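Local structure of immunoglobulin-like protein (Pseudomonas aeruginosa, 3N6Y) at residues P11-F17 / T50-Y56; T41-A46 / K132-R137; K61-P67 / Q92-A98; L68-Y72 / D101-Y105; P75-P80 / H111-G116. The protein is of unknown function but has an immunoglobulin-like beta-sandwich fold and is probably exported. The contacts are given in a common frame with arbitrary orientation. Numbering follows the deposited sequence.

Contact 1. Residues P11-F17 / T50-Y56; sequences PIEYGVF and TKFGMRY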
# COMPACT_ATOMS: atom_id res chain seq x y z
N PRO A 11 -12.89 -8.92 1.33
CA PRO A 11 -12.48 -8.21 0.12
C PRO A 11 -11.33 -7.26 0.34
O PRO A 11 -11.23 -6.63 1.40
CB PRO A 11 -13.72 -7.38 -0.25
CG PRO A 11 -14.78 -7.78 0.66
CD PRO A 11 -14.15 -8.38 1.86
N ILE A 12 -10.47 -7.13 -0.66
CA ILE A 12 -9.46 -6.07 -0.63
C ILE A 12 -10.06 -4.82 -1.27
O ILE A 12 -10.58 -4.86 -2.39
CB ILE A 12 -8.18 -6.49 -1.37
CG1 ILE A 12 -7.48 -7.66 -0.62
CG2 ILE A 12 -7.26 -5.32 -1.48
CD1 ILE A 12 -6.94 -8.71 -1.56
N GLU A 13 -10.02 -3.69 -0.60
CA GLU A 13 -10.46 -2.45 -1.24
C GLU A 13 -9.26 -1.91 -2.00
O GLU A 13 -8.13 -1.99 -1.50
CB GLU A 13 -10.88 -1.42 -0.20
CG GLU A 13 -11.99 -1.89 0.73
CD GLU A 13 -12.26 -0.90 1.86
OE1 GLU A 13 -12.94 0.11 1.60
OE2 GLU A 13 -11.74 -1.13 2.99
N TYR A 14 -9.49 -1.29 -3.13
CA TYR A 14 -8.37 -0.68 -3.85
C TYR A 14 -8.84 0.52 -4.65
O TYR A 14 -9.98 0.54 -5.15
CB TYR A 14 -7.69 -1.69 -4.77
CG TYR A 14 -8.54 -2.13 -5.89
CD1 TYR A 14 -8.57 -1.40 -7.09
CD2 TYR A 14 -9.39 -3.23 -5.76
CE1 TYR A 14 -9.34 -1.77 -8.12
CE2 TYR A 14 -10.19 -3.62 -6.80
CZ TYR A 14 -10.18 -2.90 -7.98
OH TYR A 14 -11.00 -3.33 -8.97
N GLY A 15 -7.94 1.48 -4.83
CA GLY A 15 -8.24 2.70 -5.57
C GLY A 15 -7.71 3.98 -5.01
O GLY A 15 -6.65 3.99 -4.39
N VAL A 16 -8.44 5.07 -5.25
CA VAL A 16 -8.08 6.41 -4.87
C VAL A 16 -8.79 6.75 -3.55
O VAL A 16 -10.03 6.64 -3.46
CB VAL A 16 -8.39 7.45 -5.98
CG1 VAL A 16 -8.16 8.89 -5.44
CG2 VAL A 16 -7.53 7.20 -7.23
N PHE A 17 -8.00 7.17 -2.57
CA PHE A 17 -8.46 7.55 -1.22
C PHE A 17 -9.01 8.95 -1.28
O PHE A 17 -8.38 9.85 -1.84
CB PHE A 17 -7.34 7.49 -0.19
CG PHE A 17 -6.97 6.09 0.23
CD1 PHE A 17 -6.41 5.19 -0.67
CD2 PHE A 17 -7.13 5.67 1.55
CE1 PHE A 17 -6.04 3.89 -0.27
CE2 PHE A 17 -6.77 4.39 1.95
CZ PHE A 17 -6.22 3.50 1.04
N THR A 50 -2.83 13.27 -4.84
CA THR A 50 -3.55 12.01 -5.05
C THR A 50 -2.95 10.91 -4.21
O THR A 50 -1.75 10.70 -4.27
CB THR A 50 -3.47 11.59 -6.52
OG1 THR A 50 -4.04 12.61 -7.33
CG2 THR A 50 -4.23 10.26 -6.83
N LYS A 51 -3.77 10.26 -3.41
CA LYS A 51 -3.41 9.08 -2.61
C LYS A 51 -4.10 7.84 -3.13
O LYS A 51 -5.32 7.83 -3.38
CB LYS A 51 -3.71 9.34 -1.12
CG LYS A 51 -3.53 8.14 -0.22
CD LYS A 51 -3.99 8.54 1.19
CE LYS A 51 -4.03 7.32 2.09
NZ LYS A 51 -4.56 7.66 3.46
N PHE A 52 -3.34 6.76 -3.34
CA PHE A 52 -3.91 5.54 -3.84
C PHE A 52 -3.30 4.31 -3.17
O PHE A 52 -2.23 4.38 -2.57
CB PHE A 52 -3.75 5.40 -5.37
CG PHE A 52 -2.30 5.32 -5.83
CD1 PHE A 52 -1.50 6.45 -5.93
CD2 PHE A 52 -1.72 4.08 -6.10
CE1 PHE A 52 -0.19 6.36 -6.32
CE2 PHE A 52 -0.39 3.98 -6.52
CZ PHE A 52 0.37 5.12 -6.61
N GLY A 53 -4.00 3.20 -3.27
CA GLY A 53 -3.51 1.95 -2.74
C GLY A 53 -4.62 1.01 -2.35
O GLY A 53 -5.67 0.96 -3.02
N MSE A 54 -4.38 0.25 -1.29
CA MSE A 54 -5.20 -0.84 -0.80
C MSE A 54 -5.57 -0.66 0.69
O MSE A 54 -4.75 -0.14 1.48
CB MSE A 54 -4.46 -2.18 -1.02
CG MSE A 54 -4.43 -2.66 -2.47
SE MSE A 54 -3.51 -4.36 -2.54
CE MSE A 54 -1.77 -3.76 -2.00
N ARG A 55 -6.75 -1.16 1.08
CA ARG A 55 -7.17 -1.27 2.46
C ARG A 55 -7.76 -2.67 2.58
O ARG A 55 -8.51 -3.14 1.72
CB ARG A 55 -8.16 -0.19 2.86
CG ARG A 55 -8.55 -0.26 4.34
CD ARG A 55 -9.21 1.01 4.81
NE ARG A 55 -10.44 1.23 4.04
CZ ARG A 55 -10.97 2.42 3.80
NH1 ARG A 55 -10.41 3.53 4.25
NH2 ARG A 55 -12.07 2.51 3.07
N TYR A 56 -7.40 -3.36 3.64
CA TYR A 56 -7.71 -4.78 3.80
C TYR A 56 -7.83 -5.13 5.29
O TYR A 56 -7.43 -4.35 6.18
CB TYR A 56 -6.65 -5.67 3.11
CG TYR A 56 -5.23 -5.15 3.22
CD1 TYR A 56 -4.73 -4.26 2.28
CD2 TYR A 56 -4.41 -5.50 4.29
CE1 TYR A 56 -3.47 -3.76 2.39
CE2 TYR A 56 -3.15 -5.01 4.39
CZ TYR A 56 -2.68 -4.12 3.44
OH TYR A 56 -1.43 -3.57 3.52
O HOH W 1 -6.47 11.22 -3.12

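Contact 2. Residues T41-A46 / K132-R137; sequences TTEVPA and KSFDVR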
# COMPACT_ATOMS: atom_id res chain seq x y z
N THR A 41 -10.70 1.80 -8.33
CA THR A 41 -10.15 1.95 -9.67
C THR A 41 -8.69 1.52 -9.68
O THR A 41 -8.04 1.56 -8.61
CB THR A 41 -10.20 3.43 -10.13
OG1 THR A 41 -9.79 3.48 -11.50
CG2 THR A 41 -9.29 4.30 -9.28
N THR A 42 -8.19 1.16 -10.87
CA THR A 42 -6.76 1.01 -11.09
C THR A 42 -6.14 2.17 -11.85
O THR A 42 -4.91 2.20 -12.05
CB THR A 42 -6.44 -0.31 -11.84
OG1 THR A 42 -7.21 -0.42 -13.06
CG2 THR A 42 -6.72 -1.48 -10.88
N GLU A 43 -6.98 3.16 -12.17
CA GLU A 43 -6.56 4.32 -12.95
C GLU A 43 -6.44 5.52 -12.02
O GLU A 43 -7.39 5.99 -11.43
CB GLU A 43 -7.55 4.58 -14.09
CG GLU A 43 -7.60 3.49 -15.12
CD GLU A 43 -6.34 3.43 -15.98
OE1 GLU A 43 -5.66 4.47 -16.16
OE2 GLU A 43 -6.04 2.33 -16.50
N VAL A 44 -5.21 5.99 -11.88
CA VAL A 44 -4.86 7.01 -10.90
C VAL A 44 -4.36 8.28 -11.59
O VAL A 44 -3.43 8.21 -12.38
CB VAL A 44 -3.78 6.44 -9.99
CG1 VAL A 44 -3.26 7.49 -9.01
CG2 VAL A 44 -4.30 5.21 -9.21
N PRO A 45 -4.95 9.45 -11.25
CA PRO A 45 -4.45 10.71 -11.85
C PRO A 45 -3.03 11.08 -11.44
O PRO A 45 -2.70 11.02 -10.25
CB PRO A 45 -5.41 11.79 -11.32
CG PRO A 45 -6.49 11.11 -10.67
CD PRO A 45 -6.07 9.69 -10.33
N ALA A 46 -2.25 11.54 -12.42
CA ALA A 46 -0.88 11.99 -12.20
C ALA A 46 -0.97 13.42 -11.72
O ALA A 46 -0.60 14.38 -12.43
CB ALA A 46 -0.06 11.88 -13.47
N LYS A 132 -1.93 -5.01 -5.97
CA LYS A 132 -2.64 -4.32 -7.00
C LYS A 132 -1.69 -3.48 -7.84
O LYS A 132 -0.77 -2.84 -7.27
CB LYS A 132 -3.72 -3.40 -6.43
CG LYS A 132 -4.94 -3.28 -7.34
CD LYS A 132 -5.81 -4.57 -7.31
CE LYS A 132 -6.91 -4.51 -8.28
NZ LYS A 132 -7.64 -5.80 -8.47
N SER A 133 -1.99 -3.50 -9.15
CA SER A 133 -1.25 -2.71 -10.16
C SER A 133 -2.08 -1.50 -10.54
O SER A 133 -3.24 -1.67 -10.96
CB SER A 133 -0.91 -3.55 -11.39
OG SER A 133 0.08 -4.51 -11.04
N PHE A 134 -1.50 -0.30 -10.39
CA PHE A 134 -2.14 0.97 -10.79
C PHE A 134 -1.44 1.64 -11.96
O PHE A 134 -0.22 1.63 -12.02
CB PHE A 134 -2.17 1.93 -9.64
CG PHE A 134 -2.85 1.39 -8.45
CD1 PHE A 134 -4.19 1.62 -8.24
CD2 PHE A 134 -2.12 0.68 -7.46
CE1 PHE A 134 -4.81 1.13 -7.12
CE2 PHE A 134 -2.75 0.18 -6.35
CZ PHE A 134 -4.09 0.40 -6.18
N ASP A 135 -2.24 2.24 -12.84
CA ASP A 135 -1.79 2.96 -14.03
C ASP A 135 -1.97 4.45 -13.72
O ASP A 135 -3.11 4.91 -13.61
CB ASP A 135 -2.64 2.55 -15.24
CG ASP A 135 -2.35 3.36 -16.47
OD1 ASP A 135 -1.16 3.53 -16.80
OD2 ASP A 135 -3.32 3.83 -17.12
N VAL A 136 -0.84 5.16 -13.60
CA VAL A 136 -0.81 6.56 -13.24
C VAL A 136 -0.62 7.32 -14.55
O VAL A 136 0.35 7.11 -15.28
CB VAL A 136 0.31 6.86 -12.24
CG1 VAL A 136 0.54 8.38 -12.06
CG2 VAL A 136 0.01 6.15 -10.91
N ARG A 137 -1.58 8.17 -14.88
CA ARG A 137 -1.44 8.98 -16.09
C ARG A 137 -2.19 10.27 -15.99
O ARG A 137 -2.97 10.49 -15.06
CB ARG A 137 -1.86 8.20 -17.33
CG ARG A 137 -3.34 7.99 -17.50
CD ARG A 137 -3.55 7.01 -18.66
NE ARG A 137 -4.93 6.99 -19.15
CZ ARG A 137 -5.45 6.00 -19.86
NH1 ARG A 137 -4.71 4.94 -20.16
NH2 ARG A 137 -6.71 6.05 -20.27
OXT ARG A 137 -1.98 11.11 -16.86

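Contact 3. Residues K61-P67 / Q92-A98; sequences KQEGDTP and QKLVPGA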
# COMPACT_ATOMS: atom_id res chain seq x y z
N LYS A 61 -3.58 -11.71 13.50
CA LYS A 61 -2.49 -10.79 13.84
C LYS A 61 -2.12 -10.91 15.34
O LYS A 61 -3.00 -10.82 16.21
CB LYS A 61 -2.88 -9.34 13.54
CG LYS A 61 -3.05 -9.03 12.05
CD LYS A 61 -3.18 -7.50 11.82
CE LYS A 61 -4.51 -6.96 12.26
NZ LYS A 61 -4.47 -5.47 12.10
N GLN A 62 -0.84 -11.12 15.62
CA GLN A 62 -0.37 -11.28 16.98
C GLN A 62 0.91 -10.48 17.19
O GLN A 62 1.52 -10.04 16.23
CB GLN A 62 -0.15 -12.77 17.30
CG GLN A 62 -1.51 -13.48 17.35
CD GLN A 62 -1.44 -14.99 17.30
OE1 GLN A 62 -0.73 -15.58 16.46
NE2 GLN A 62 -2.26 -15.64 18.16
N GLU A 63 1.27 -10.25 18.46
CA GLU A 63 2.42 -9.38 18.75
C GLU A 63 3.74 -9.94 18.28
O GLU A 63 4.63 -9.18 17.89
CB GLU A 63 2.51 -9.11 20.25
CG GLU A 63 1.40 -8.31 20.83
CD GLU A 63 1.33 -6.87 20.30
OE1 GLU A 63 2.32 -6.35 19.73
OE2 GLU A 63 0.27 -6.27 20.47
N GLY A 64 3.91 -11.25 18.33
CA GLY A 64 5.21 -11.85 18.00
C GLY A 64 5.37 -12.21 16.53
O GLY A 64 6.32 -12.90 16.15
N ASP A 65 4.43 -11.76 15.71
CA ASP A 65 4.39 -12.15 14.31
C ASP A 65 5.41 -11.35 13.50
O ASP A 65 5.80 -10.22 13.86
CB ASP A 65 3.00 -11.92 13.69
CG ASP A 65 1.95 -12.89 14.20
OD1 ASP A 65 2.31 -13.88 14.88
OD2 ASP A 65 0.76 -12.66 13.90
N THR A 66 5.87 -11.99 12.45
CA THR A 66 6.68 -11.32 11.42
C THR A 66 5.87 -10.11 10.90
O THR A 66 4.70 -10.23 10.56
CB THR A 66 6.99 -12.28 10.28
OG1 THR A 66 7.72 -13.41 10.78
CG2 THR A 66 7.80 -11.63 9.11
N PRO A 67 6.49 -8.93 10.88
CA PRO A 67 5.84 -7.74 10.37
C PRO A 67 5.55 -7.82 8.88
O PRO A 67 5.95 -8.79 8.18
CB PRO A 67 6.88 -6.66 10.67
CG PRO A 67 8.12 -7.36 10.37
CD PRO A 67 7.93 -8.70 11.03
N GLN A 92 6.10 -2.74 8.42
CA GLN A 92 4.99 -2.34 9.29
C GLN A 92 4.71 -3.43 10.33
O GLN A 92 4.27 -4.53 9.97
CB GLN A 92 3.71 -2.11 8.45
CG GLN A 92 2.43 -1.79 9.27
CD GLN A 92 1.14 -1.74 8.39
OE1 GLN A 92 1.15 -1.17 7.31
NE2 GLN A 92 0.05 -2.35 8.88
N LYS A 93 4.94 -3.12 11.61
CA LYS A 93 4.58 -4.08 12.67
C LYS A 93 3.05 -4.28 12.68
O LYS A 93 2.29 -3.34 12.61
CB LYS A 93 5.04 -3.58 14.04
CG LYS A 93 4.63 -4.47 15.24
CD LYS A 93 5.61 -4.31 16.41
CE LYS A 93 5.11 -4.88 17.74
NZ LYS A 93 4.62 -6.30 17.68
N LEU A 94 2.63 -5.54 12.76
CA LEU A 94 1.23 -5.87 12.88
C LEU A 94 0.67 -5.42 14.24
O LEU A 94 1.27 -5.61 15.27
CB LEU A 94 1.05 -7.38 12.72
CG LEU A 94 1.30 -7.89 11.28
CD1 LEU A 94 1.42 -9.41 11.35
CD2 LEU A 94 0.19 -7.44 10.32
N VAL A 95 -0.50 -4.81 14.21
CA VAL A 95 -1.19 -4.37 15.43
C VAL A 95 -2.45 -5.17 15.56
O VAL A 95 -3.39 -4.96 14.82
CB VAL A 95 -1.52 -2.86 15.34
CG1 VAL A 95 -2.36 -2.42 16.46
CG2 VAL A 95 -0.21 -2.05 15.23
N PRO A 96 -2.50 -6.12 16.52
CA PRO A 96 -3.62 -7.06 16.56
C PRO A 96 -5.01 -6.38 16.56
O PRO A 96 -5.95 -6.83 15.90
CB PRO A 96 -3.37 -7.85 17.86
CG PRO A 96 -1.86 -7.81 18.03
CD PRO A 96 -1.46 -6.45 17.51
N GLY A 97 -5.13 -5.26 17.24
CA GLY A 97 -6.46 -4.67 17.44
C GLY A 97 -6.82 -3.62 16.43
O GLY A 97 -7.89 -3.01 16.53
N ALA A 98 -5.95 -3.39 15.45
CA ALA A 98 -6.34 -2.52 14.31
C ALA A 98 -7.30 -3.22 13.34
O ALA A 98 -6.95 -4.25 12.73
CB ALA A 98 -5.08 -1.99 13.56
O HOH W 2 -2.06 -3.88 11.87
O HOH W 3 3.09 -7.65 15.82
O HOH W 4 1.78 -4.33 17.62
O HOH W 5 4.49 -7.75 13.42

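Contact 4. Residues L68-Y72 / D101-Y105; sequences LTLLY and DVMAY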
# COMPACT_ATOMS: atom_id res chain seq x y z
N LEU A 68 4.78 -6.84 8.40
CA LEU A 68 4.52 -6.76 6.99
C LEU A 68 5.66 -6.04 6.30
O LEU A 68 6.29 -5.15 6.83
CB LEU A 68 3.21 -6.02 6.71
CG LEU A 68 1.94 -6.62 7.32
CD1 LEU A 68 0.73 -5.73 6.87
CD2 LEU A 68 1.81 -8.12 6.90
N THR A 69 5.92 -6.45 5.07
CA THR A 69 6.77 -5.70 4.14
C THR A 69 5.84 -5.15 3.05
O THR A 69 5.19 -5.91 2.29
CB THR A 69 7.87 -6.56 3.51
OG1 THR A 69 8.72 -7.13 4.52
CG2 THR A 69 8.76 -5.70 2.59
N LEU A 70 5.77 -3.82 2.96
CA LEU A 70 5.01 -3.15 1.89
C LEU A 70 6.01 -2.81 0.80
O LEU A 70 6.87 -1.93 0.99
CB LEU A 70 4.31 -1.87 2.35
CG LEU A 70 3.06 -1.91 3.25
CD1 LEU A 70 3.23 -2.84 4.47
CD2 LEU A 70 2.78 -0.51 3.77
N LEU A 71 5.88 -3.49 -0.32
CA LEU A 71 6.82 -3.36 -1.44
C LEU A 71 6.14 -2.56 -2.52
O LEU A 71 5.21 -3.03 -3.14
CB LEU A 71 7.22 -4.72 -2.00
CG LEU A 71 8.17 -4.62 -3.19
CD1 LEU A 71 9.54 -3.96 -2.75
CD2 LEU A 71 8.37 -6.00 -3.82
N TYR A 72 6.57 -1.32 -2.72
CA TYR A 72 6.05 -0.50 -3.79
C TYR A 72 7.01 -0.55 -4.96
O TYR A 72 8.16 -0.16 -4.80
CB TYR A 72 6.01 0.97 -3.35
CG TYR A 72 5.19 1.31 -2.10
CD1 TYR A 72 5.64 1.02 -0.83
CD2 TYR A 72 3.94 1.90 -2.22
CE1 TYR A 72 4.89 1.33 0.29
CE2 TYR A 72 3.19 2.23 -1.10
CZ TYR A 72 3.66 1.94 0.12
OH TYR A 72 2.90 2.30 1.24
N ASP A 101 -5.88 -2.62 7.80
CA ASP A 101 -4.50 -2.33 7.46
C ASP A 101 -4.51 -1.68 6.07
O ASP A 101 -5.39 -1.94 5.29
CB ASP A 101 -3.71 -3.64 7.43
CG ASP A 101 -3.47 -4.22 8.81
OD1 ASP A 101 -4.38 -4.89 9.34
OD2 ASP A 101 -2.37 -3.96 9.36
N VAL A 102 -3.60 -0.76 5.84
CA VAL A 102 -3.54 0.06 4.64
C VAL A 102 -2.15 0.02 4.06
O VAL A 102 -1.14 0.01 4.78
CB VAL A 102 -3.89 1.50 4.96
CG1 VAL A 102 -3.67 2.45 3.75
CG2 VAL A 102 -5.34 1.61 5.46
N MSE A 103 -2.10 -0.02 2.75
CA MSE A 103 -0.86 0.21 1.99
C MSE A 103 -1.19 1.26 0.94
O MSE A 103 -1.87 0.99 -0.05
CB MSE A 103 -0.33 -1.06 1.32
CG MSE A 103 0.93 -0.76 0.56
SE MSE A 103 1.60 -2.41 -0.26
CE MSE A 103 3.10 -1.54 -1.17
N ALA A 104 -0.69 2.47 1.17
CA ALA A 104 -0.98 3.60 0.29
C ALA A 104 0.25 4.41 -0.06
O ALA A 104 1.28 4.41 0.70
CB ALA A 104 -2.06 4.49 0.89
N TYR A 105 0.12 5.15 -1.15
CA TYR A 105 1.13 6.05 -1.64
C TYR A 105 0.45 7.35 -2.02
O TYR A 105 -0.61 7.30 -2.67
CB TYR A 105 1.86 5.48 -2.85
CG TYR A 105 3.12 6.23 -3.21
CD1 TYR A 105 3.08 7.29 -4.10
CD2 TYR A 105 4.36 5.89 -2.63
CE1 TYR A 105 4.25 8.00 -4.43
CE2 TYR A 105 5.55 6.60 -2.96
CZ TYR A 105 5.46 7.64 -3.87
OH TYR A 105 6.58 8.34 -4.21

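Contact 5. Residues P75-P80 / H111-G116; sequences PGVVTP and HEVVKG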
# COMPACT_ATOMS: atom_id res chain seq x y z
N PRO A 75 7.59 3.37 -11.44
CA PRO A 75 8.26 3.55 -12.71
C PRO A 75 9.62 4.24 -12.66
O PRO A 75 10.26 4.40 -13.71
CB PRO A 75 7.27 4.41 -13.51
CG PRO A 75 5.96 4.36 -12.71
CD PRO A 75 6.38 4.22 -11.33
N GLY A 76 10.07 4.62 -11.46
CA GLY A 76 11.33 5.34 -11.22
C GLY A 76 11.09 6.75 -10.76
O GLY A 76 10.96 7.66 -11.57
N VAL A 77 11.04 6.92 -9.42
CA VAL A 77 10.94 8.23 -8.77
C VAL A 77 12.34 8.75 -8.53
O VAL A 77 13.13 8.13 -7.82
CB VAL A 77 10.17 8.10 -7.43
CG1 VAL A 77 10.21 9.44 -6.64
CG2 VAL A 77 8.73 7.64 -7.71
N VAL A 78 12.66 9.89 -9.13
CA VAL A 78 13.98 10.48 -8.93
C VAL A 78 13.86 11.63 -7.95
O VAL A 78 13.20 12.65 -8.22
CB VAL A 78 14.60 10.97 -10.25
CG1 VAL A 78 16.03 11.58 -9.99
CG2 VAL A 78 14.60 9.82 -11.34
N THR A 79 14.47 11.46 -6.77
CA THR A 79 14.40 12.48 -5.74
C THR A 79 15.35 13.63 -6.10
O THR A 79 16.20 13.47 -6.98
CB THR A 79 14.68 11.91 -4.36
OG1 THR A 79 15.75 10.95 -4.41
CG2 THR A 79 13.45 11.27 -3.76
N PRO A 80 15.17 14.82 -5.46
CA PRO A 80 16.00 15.97 -5.84
C PRO A 80 17.52 15.73 -5.66
O PRO A 80 18.31 16.43 -6.30
CB PRO A 80 15.52 17.07 -4.89
CG PRO A 80 14.06 16.71 -4.65
CD PRO A 80 14.07 15.21 -4.55
N HIS A 111 8.27 15.40 -7.83
CA HIS A 111 9.08 14.30 -8.37
C HIS A 111 8.43 12.93 -8.13
O HIS A 111 8.87 11.92 -8.71
CB HIS A 111 10.50 14.32 -7.78
CG HIS A 111 10.53 14.18 -6.30
ND1 HIS A 111 10.57 15.26 -5.44
CD2 HIS A 111 10.55 13.07 -5.52
CE1 HIS A 111 10.61 14.81 -4.19
NE2 HIS A 111 10.63 13.49 -4.21
N GLU A 112 7.47 12.86 -7.22
CA GLU A 112 6.78 11.61 -6.95
C GLU A 112 5.68 11.28 -7.98
O GLU A 112 5.26 10.11 -8.12
CB GLU A 112 6.20 11.63 -5.53
CG GLU A 112 7.23 11.72 -4.46
CD GLU A 112 6.66 11.83 -3.09
OE1 GLU A 112 5.59 12.43 -2.93
OE2 GLU A 112 7.32 11.34 -2.16
N VAL A 113 5.25 12.31 -8.75
CA VAL A 113 4.22 12.13 -9.77
C VAL A 113 4.88 11.57 -11.01
O VAL A 113 5.32 12.33 -11.87
CB VAL A 113 3.51 13.49 -10.10
CG1 VAL A 113 2.39 13.28 -11.19
CG2 VAL A 113 2.98 14.19 -8.82
N VAL A 114 4.94 10.24 -11.09
CA VAL A 114 5.59 9.57 -12.20
C VAL A 114 4.60 8.67 -12.90
O VAL A 114 4.03 7.72 -12.31
CB VAL A 114 6.79 8.74 -11.72
CG1 VAL A 114 7.47 8.03 -12.91
CG2 VAL A 114 7.77 9.62 -10.96
N LYS A 115 4.36 8.98 -14.18
CA LYS A 115 3.41 8.23 -14.97
C LYS A 115 3.94 6.83 -15.24
O LYS A 115 5.15 6.63 -15.38
CB LYS A 115 3.10 8.95 -16.31
CG LYS A 115 2.40 10.26 -16.07
CD LYS A 115 2.08 11.02 -17.37
CE LYS A 115 1.51 12.40 -17.01
NZ LYS A 115 1.49 13.41 -18.11
N GLY A 116 3.02 5.88 -15.28
CA GLY A 116 3.32 4.49 -15.60
C GLY A 116 2.71 3.53 -14.59
O GLY A 116 1.81 3.89 -13.82
O HOH W 6 10.92 11.77 -10.61

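Contact 1. Residues P11-F17 / T50-Y56
Strands 13-14 and 16-17, bent at G15, run antiparallel to strand 51-59, and the glycines shape the surface between them. G15 and G53 face each other as a hydrogen-bonded pair, joined by G15 N to G53 O at 2.9 Å and G53 N to G15 O at 3.0 Å. Both have backbone angles at which a CB would clash with the preceding carbonyl. Beyond the bend at G15, F17 turns its ring edge to the bare backbone of G53, with F17 CE1 3.7 Å from G53 N; a side chain on G53 would point into this hollow. K51 closes one face of the ring, its CE 3.9 Å from the F17 ring centroid in a CH-pi contact, while its NZ reaches Q36. On the face that carries their side chains, E13 and R55 form a two-pronged salt bridge, R55 NE to E13 OE2 and R55 NH2 to E13 OE1 both at 2.9 Å, so the carboxylate meets the guanidinium near its plane, both residues partly exposed, and R55 NH1 bonds to Q36 O. On the other face Y14 CB rests 4.1 Å from M54 CG (a selenomethionine), and I12 CG2 lies 4.0 Å from the same M54 CG. Strand 51-59 pairs on its other edge with strand 101-106, F52 and M54 press onto strand 116-124 across the sandwich, and strand 38-40 packs against F17 and R55.

Contact 2. Residues T41-A46 / K132-R137
Backbone hydrogen bonds of a parallel ladder dominate. D135 N gives to T42 O at 2.8 Å, V44 N to D135 O at 2.9 Å, R137 N to V44 O at 3.1 Å and A46 N to R137 O at 2.9 Å, so the short strand 43-44 follows the chain's C-terminal end residue by residue. Just before it, T41 OG1 accepts from E43 N at 2.9 Å, an ST turn that leads the chain into the strand. The apolar contacts lie on the inner face: V44 CG2 touches F134 CD1 at 3.7 Å and A46 CB meets V136 CG1 at 3.8 Å, compact side chains suited to close packing. The charged residues occupy the outer face. E43 OE1 and D135 OD2 come within 2.6 Å, and E43 OE1 lies over a face of the R137 guanidinium, a long, charge-only salt bridge (R137 NE to E43 OE1 4.0 Å). Strand 43-44 is an outermost strand of the mixed sheet; strand 127-136 continues inward to strand 116-124, and F134 meets F52 of strand 51-59 edge-to-face.

Contact 3. Residues K61-P67 / Q92-A98
This surface contact joins two loops at one end of the sandwich, between strands 51-59 and 68-74 and between strands 84-92 and 101-106. Apart from Q92, which ends strand 84-92, neither segment is helix or strand, so side chains and water do the joining. K61 suits its place because a long chain can lie along L94, CD to CD2 at 3.7 Å, and still bring NZ to A98 O (2.8 Å) and V95 O (3.0 Å), two carbonyls of the type I turn V95-A98. P96 CB packs 3.4 Å from K61 O. K93 NZ forms a salt bridge with E63 OE1 at 3.1 Å. L94 fills the middle, CD1 lying 3.8 Å from D65 CB, while D65 OD2 accepts from Q62 N at 2.8 Å within the type I turn Q62-D65. One water links D65 O to L94 N. L94 also touches L68 of strand 68-74 and Q124 of strand 116-124, and K61 bridges to D101 of strand 101-106.

Contact 4. Residues L68-Y72 / D101-Y105
M103, a selenomethionine, has the largest share of buried surface, and its fully extended side chain reaches from strand 101-105 to the facing strand. Its CE sits 3.4 Å from the centroid of the Y72 ring and only 3° off the ring normal, a CH-pi contact, with SE 5.0 Å from the same centroid in a Met-aromatic contact. A long, flexible, unbranched side chain suits this position, since it can span the gap and set its terminal methyl squarely over the ring. Y72 is next in buried area. Its ring offers M103 an apolar face, while its hydroxyl satisfies a backbone acceptor, Y72 OH donating to A104 O at 2.7 Å. The strands belong to different sheets, with axes 8.6 Å apart at closest approach and directions 25° apart, and no backbone hydrogen bond joins them: this is face-to-face packing across the interior of an immunoglobulin-like beta sandwich. L70 fills the space beside M103, with L70 CG 3.6 Å from M103 CG, its branched end broadening the apolar layer. At the Y72 end of the segment, Y72 CE2 touches Y105 CB at 3.9 Å, and L120 of strand 116-124 packs on both Y72 and M103.

Contact 5. Residues P75-P80 / H111-G116
No direct hydrogen bond joins these two segments, although their chains run nearly antiparallel; a single water bridges the backbones instead, accepting from V78 N at 3.0 Å and donating to H111 O at 2.8 Å. Strand 76-78 is an outermost strand of the mixed sheet; 111-116 is the loop leading into strand 116-124, whose W118 packs on P75 and V77. The H111 imidazole lies against the 79-80 peptide region, with P80 CD 3.7 Å and T79 CA 4.2 Å from the H111 ring centroid over one face, both CH-pi contacts; a proline ring is well suited, being rigid and rich in C-H groups. V77, the buried residue here, sends CG1 to within 3.5 Å of H111 O and CG2 to 3.9 Å from V114 CG2, two beta-branched residues filling a small gap. At the other end P75 CB meets V114 CG1 at 3.7 Å, and P75 CG lies 3.8 Å from G116 C. G116 must be bare here, for a CB would fall about 3.2 Å from P75 CG. With carbon contacts and one bridging water in place of a hydrogen-bonded ladder, the join depends on shape complementarity and van der Waals packing.

How the contacts relate
Contact 4 lies near the centre of the chain and joins the two sheets through side chains, with no bond from backbone to backbone, whereas contacts 1 and 2 are partly buried strand pairings held by backbone ladders, antiparallel and parallel respectively. Contacts 3 and 5 are surface contacts on opposite sides of the chain's centre, their centres 31 Å apart: contact 3 is polar and hydrated, contact 5 largely apolar. Strand 101-106 in contact 4 pairs with strand 51-59 of contact 1 through Y56 O to D101 N at 2.8 Å. Contact 3 adjoins contact 4 through the K61-D101 salt bridge, and contact 2 meets contact 5 where V136 O lies 2.9 Å from G116 N.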